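Local coordinates for putative phage capsid protein (Corynebacterium diphtheriae NCTC 13129, PDB 2R9I) that is of unknown function but is probably a phage capsid protein, represented here by its helical N-terminal domain, at residues Leu6-Met17 and Ile50-Arg61. Residues are numbered along the deposited sequence; the frame is centred on the assembly and turned at random.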
loop_
_atom_site.group_PDB
_atom_site.type_symbol
_atom_site.label_atom_id
_atom_site.label_comp_id
_atom_site.label_asym_id
_atom_site.label_seq_id
_atom_site.Cartn_x
_atom_site.Cartn_y
_atom_site.Cartn_z
ATOM N N LEU A 6 -3.513 4.365 12.773
ATOM C CA LEU A 6 -4.317 3.839 11.676
ATOM C C LEU A 6 -4.598 4.914 10.633
ATOM O O LEU A 6 -4.499 4.668 9.431
ATOM C CB LEU A 6 -5.631 3.261 12.203
ATOM C CG LEU A 6 -6.504 2.522 11.187
ATOM C CD1 LEU A 6 -5.718 1.408 10.512
ATOM C CD2 LEU A 6 -7.757 1.972 11.852
ATOM N N LYS A 7 -4.950 6.108 11.100
ATOM C CA LYS A 7 -5.355 7.194 10.208
ATOM C C LYS A 7 -4.194 7.549 9.282
ATOM O O LYS A 7 -4.399 7.914 8.123
ATOM C CB LYS A 7 -5.781 8.426 11.017
ATOM C CG LYS A 7 -7.081 8.249 11.852
ATOM C CD LYS A 7 -7.478 9.524 12.638
ATOM C CE LYS A 7 -8.762 9.258 13.446
ATOM N NZ LYS A 7 -9.191 10.437 14.234
ATOM N N ASP A 8 -2.979 7.424 9.817
ATOM C CA ASP A 8 -1.739 7.714 9.102
ATOM C C ASP A 8 -1.422 6.623 8.087
ATOM O O ASP A 8 -0.935 6.917 6.975
ATOM C CB ASP A 8 -0.557 7.834 10.076
ATOM C CG ASP A 8 -0.709 8.991 11.076
ATOM O OD1 ASP A 8 -0.768 10.170 10.647
ATOM O OD2 ASP A 8 -0.741 8.714 12.306
ATOM N N LEU A 9 -1.673 5.374 8.490
ATOM C CA LEU A 9 -1.488 4.218 7.631
ATOM C C LEU A 9 -2.377 4.294 6.398
ATOM O O LEU A 9 -1.964 3.918 5.311
ATOM C CB LEU A 9 -1.798 2.933 8.388
ATOM C CG LEU A 9 -0.667 2.240 9.144
ATOM C CD1 LEU A 9 -1.175 0.913 9.633
ATOM C CD2 LEU A 9 0.570 2.027 8.269
ATOM N N LEU A 10 -3.597 4.784 6.574
ATOM C CA LEU A 10 -4.530 4.898 5.480
ATOM C C LEU A 10 -4.106 6.016 4.536
ATOM O O LEU A 10 -4.169 5.838 3.316
ATOM C CB LEU A 10 -5.958 5.105 6.001
ATOM C CG LEU A 10 -6.565 3.938 6.811
ATOM C CD1 LEU A 10 -7.796 4.374 7.659
ATOM C CD2 LEU A 10 -6.931 2.781 5.896
ATOM N N ALA A 11 -3.652 7.148 5.086
ATOM C CA ALA A 11 -3.135 8.227 4.248
ATOM C C ALA A 11 -1.901 7.750 3.466
ATOM O O ALA A 11 -1.750 8.033 2.258
ATOM C CB ALA A 11 -2.806 9.464 5.072
ATOM N N HIS A 12 -1.036 7.019 4.172
ATOM C CA HIS A 12 0.199 6.487 3.613
ATOM C C HIS A 12 -0.097 5.548 2.457
ATOM O O HIS A 12 0.511 5.667 1.381
ATOM C CB HIS A 12 0.992 5.759 4.695
ATOM C CG HIS A 12 2.296 5.213 4.219
ATOM N ND1 HIS A 12 3.356 6.021 3.858
ATOM C CD2 HIS A 12 2.713 3.940 4.031
ATOM C CE1 HIS A 12 4.377 5.266 3.488
ATOM N NE2 HIS A 12 4.012 3.999 3.580
ATOM N N ARG A 13 -1.030 4.624 2.677
ATOM C CA ARG A 13 -1.458 3.703 1.616
ATOM C C ARG A 13 -1.941 4.461 0.383
ATOM O O ARG A 13 -1.558 4.161 -0.736
ATOM C CB ARG A 13 -2.584 2.791 2.110
ATOM C CG ARG A 13 -2.737 1.519 1.299
ATOM C CD ARG A 13 -3.812 1.648 0.233
ATOM N NE ARG A 13 -4.028 0.345 -0.373
ATOM C CZ ARG A 13 -4.640 0.131 -1.533
ATOM N NH1 ARG A 13 -4.745 -1.120 -1.966
ATOM N NH2 ARG A 13 -5.145 1.140 -2.265
ATOM N N GLU A 14 -2.788 5.450 0.600
ATOM C CA GLU A 14 -3.335 6.190 -0.491
ATOM C C GLU A 14 -2.253 6.996 -1.229
ATOM O O GLU A 14 -2.298 7.087 -2.460
ATOM C CB GLU A 14 -4.438 7.067 0.032
ATOM C CG GLU A 14 -4.977 8.028 -0.979
ATOM C CD GLU A 14 -6.122 8.821 -0.381
ATOM O OE1 GLU A 14 -6.415 8.627 0.839
ATOM O OE2 GLU A 14 -6.733 9.634 -1.127
ATOM N N ASN A 15 -1.280 7.553 -0.499
ATOM C CA ASN A 15 -0.088 8.196 -1.130
ATOM C C ASN A 15 0.751 7.261 -1.999
ATOM O O ASN A 15 1.196 7.623 -3.078
ATOM C CB ASN A 15 0.809 8.868 -0.086
ATOM C CG ASN A 15 0.138 10.056 0.575
ATOM O OD1 ASN A 15 -0.611 10.775 -0.066
ATOM N ND2 ASN A 15 0.405 10.272 1.846
ATOM N N LEU A 16 0.888 6.041 -1.561
ATOM C CA LEU A 16 1.593 5.071 -2.316
ATOM C C LEU A 16 0.840 4.720 -3.562
ATOM O O LEU A 16 1.421 4.476 -4.572
ATOM C CB LEU A 16 1.789 3.837 -1.469
ATOM C CG LEU A 16 3.126 3.650 -0.781
ATOM C CD1 LEU A 16 3.857 4.923 -0.668
ATOM C CD2 LEU A 16 2.921 3.059 0.539
HETATM N N MSE A 17 -0.466 4.677 -3.486
HETATM C CA MSE A 17 -1.263 4.299 -4.620
HETATM C C MSE A 17 -1.232 5.420 -5.595
HETATM O O MSE A 17 -1.132 5.230 -6.767
HETATM C CB MSE A 17 -2.682 4.101 -4.165
HETATM C CG MSE A 17 -3.049 2.692 -4.057
HETATM SE SE MSE A 17 -3.249 2.142 -5.804
HETATM C CE MSE A 17 -3.410 0.285 -5.588
ATOM N N ILE A 50 2.635 -0.916 -1.217
ATOM C CA ILE A 50 1.188 -0.848 -1.054
ATOM C C ILE A 50 0.664 -2.149 -0.444
ATOM O O ILE A 50 -0.040 -2.105 0.566
ATOM C CB ILE A 50 0.435 -0.567 -2.378
ATOM C CG1 ILE A 50 0.733 0.837 -2.897
ATOM C CG2 ILE A 50 -1.062 -0.704 -2.181
ATOM C CD1 ILE A 50 0.633 0.978 -4.412
ATOM N N GLU A 51 1.032 -3.297 -1.018
ATOM C CA GLU A 51 0.540 -4.589 -0.521
ATOM C C GLU A 51 0.893 -4.789 0.929
ATOM O O GLU A 51 0.070 -5.215 1.756
ATOM C CB GLU A 51 1.114 -5.737 -1.325
ATOM C CG GLU A 51 0.461 -5.914 -2.663
ATOM C CD GLU A 51 1.142 -6.986 -3.494
ATOM O OE1 GLU A 51 2.189 -7.521 -3.055
ATOM O OE2 GLU A 51 0.633 -7.304 -4.594
ATOM N N SER A 52 2.133 -4.459 1.234
ATOM C CA SER A 52 2.660 -4.596 2.567
ATOM C C SER A 52 2.008 -3.618 3.598
ATOM O O SER A 52 1.870 -3.930 4.787
ATOM C CB SER A 52 4.162 -4.442 2.443
ATOM O OG SER A 52 4.693 -3.989 3.648
ATOM N N THR A 53 1.581 -2.444 3.134
ATOM C CA THR A 53 0.861 -1.483 3.977
ATOM C C THR A 53 -0.558 -1.956 4.173
ATOM O O THR A 53 -1.148 -1.761 5.245
ATOM C CB THR A 53 0.866 -0.084 3.328
ATOM O OG1 THR A 53 2.213 0.388 3.306
ATOM C CG2 THR A 53 -0.017 0.929 4.084
ATOM N N ASP A 54 -1.123 -2.566 3.141
ATOM C CA ASP A 54 -2.421 -3.172 3.276
ATOM C C ASP A 54 -2.435 -4.198 4.400
ATOM O O ASP A 54 -3.403 -4.276 5.145
ATOM C CB ASP A 54 -2.848 -3.810 1.970
ATOM C CG ASP A 54 -3.447 -2.805 1.019
ATOM O OD1 ASP A 54 -3.816 -1.684 1.479
ATOM O OD2 ASP A 54 -3.555 -3.129 -0.195
ATOM N N GLU A 55 -1.362 -4.980 4.516
ATOM C CA GLU A 55 -1.249 -5.928 5.621
ATOM C C GLU A 55 -1.180 -5.219 6.965
ATOM O O GLU A 55 -1.830 -5.654 7.919
ATOM C CB GLU A 55 -0.041 -6.827 5.464
ATOM C CG GLU A 55 -0.166 -7.768 4.282
ATOM C CD GLU A 55 1.161 -8.496 3.976
ATOM O OE1 GLU A 55 2.275 -7.903 4.171
ATOM O OE2 GLU A 55 1.089 -9.674 3.541
ATOM N N ALA A 56 -0.406 -4.130 7.048
ATOM C CA ALA A 56 -0.321 -3.371 8.293
ATOM C C ALA A 56 -1.723 -2.878 8.711
ATOM O O ALA A 56 -2.091 -2.918 9.889
ATOM C CB ALA A 56 0.637 -2.228 8.139
ATOM N N ILE A 57 -2.512 -2.448 7.728
ATOM C CA ILE A 57 -3.857 -1.940 7.973
ATOM C C ILE A 57 -4.779 -3.053 8.463
ATOM O O ILE A 57 -5.564 -2.855 9.401
ATOM C CB ILE A 57 -4.415 -1.275 6.710
ATOM C CG1 ILE A 57 -3.707 0.060 6.483
ATOM C CG2 ILE A 57 -5.915 -1.064 6.794
ATOM C CD1 ILE A 57 -3.994 0.656 5.158
ATOM N N ALA A 58 -4.689 -4.213 7.824
ATOM C CA ALA A 58 -5.477 -5.383 8.192
ATOM C C ALA A 58 -5.117 -5.828 9.617
ATOM O O ALA A 58 -6.004 -6.074 10.432
ATOM C CB ALA A 58 -5.258 -6.514 7.180
ATOM N N ALA A 59 -3.822 -5.889 9.916
ATOM C CA ALA A 59 -3.347 -6.196 11.250
ATOM C C ALA A 59 -3.898 -5.213 12.276
ATOM O O ALA A 59 -4.414 -5.638 13.306
ATOM C CB ALA A 59 -1.835 -6.225 11.298
ATOM N N ARG A 60 -3.820 -3.908 12.012
ATOM C CA ARG A 60 -4.329 -2.935 12.989
ATOM C C ARG A 60 -5.821 -3.057 13.180
ATOM O O ARG A 60 -6.279 -2.980 14.307
ATOM C CB ARG A 60 -3.962 -1.481 12.650
ATOM C CG ARG A 60 -2.491 -1.201 12.777
ATOM C CD ARG A 60 -2.131 0.247 12.447
ATOM N NE ARG A 60 -0.679 0.423 12.506
ATOM C CZ ARG A 60 0.011 0.638 13.632
ATOM N NH1 ARG A 60 1.332 0.765 13.582
ATOM N NH2 ARG A 60 -0.607 0.727 14.807
ATOM N N ARG A 61 -6.583 -3.232 12.100
ATOM C CA ARG A 61 -8.038 -3.324 12.223
ATOM C C ARG A 61 -8.425 -4.600 12.945
ATOM O O ARG A 61 -9.205 -4.570 13.900
ATOM C CB ARG A 61 -8.722 -3.268 10.872
ATOM C CG ARG A 61 -9.187 -1.892 10.502
ATOM C CD ARG A 61 -9.481 -1.846 9.011
ATOM N NE ARG A 61 -9.812 -0.498 8.542
ATOM C CZ ARG A 61 -9.807 -0.132 7.262
ATOM N NH1 ARG A 61 -9.469 -1.007 6.316
ATOM N NH2 ARG A 61 -10.125 1.113 6.922
#
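Arg13 and Asp54 form a side-on, two-pronged salt bridge that ties helix 6-26 to helix 33-71 beside their apolar seam. NE of Arg13 donates to OD1 of Asp54 over 2.8 Å, tilted out of the guanidinium plane, while Arg13 NH1 donates to the syn lone pair of Asp54 OD2 over 2.9 Å, in the guanidinium plane and nearly straight (172°). With guanidinium and carboxylate planes only 24° apart, both oxygens are engaged and rotation of the carboxylate is restricted. A bend at chi2 of Arg13 swings the guanidinium across to Asp54, and CG2 of Ile50 rests over one of its faces, 3.6 Å from Arg13 NE. The scaffold is an antiparallel helical hairpin, helix 6-26 folding back along the longer helix 33-71; here the axes approach to 9.5 Å at 163°, and packing is knobs-into-holes. Leu9 enters the hole formed by Thr53, Ala56, Ile57 and Arg60, its CD1 reaching Ala56 CB while the extended Arg60 chain crosses it at about a right angle. From the other helix Thr53 sits among Leu9, His12, Arg13 and Leu16; its CG2 meets CB of Arg13, while OG1 hydrogen-bonds back to the carbonyl oxygen of Glu49. Towards the C-terminal end of 6-17, Ile50 CG1 packs against Leu16 CB at 3.5 Å; towards the other end, the Leu10 and Ile57 side chains cross, CD2 to CD1 3.7 Å, flanked by NH2 of Arg61.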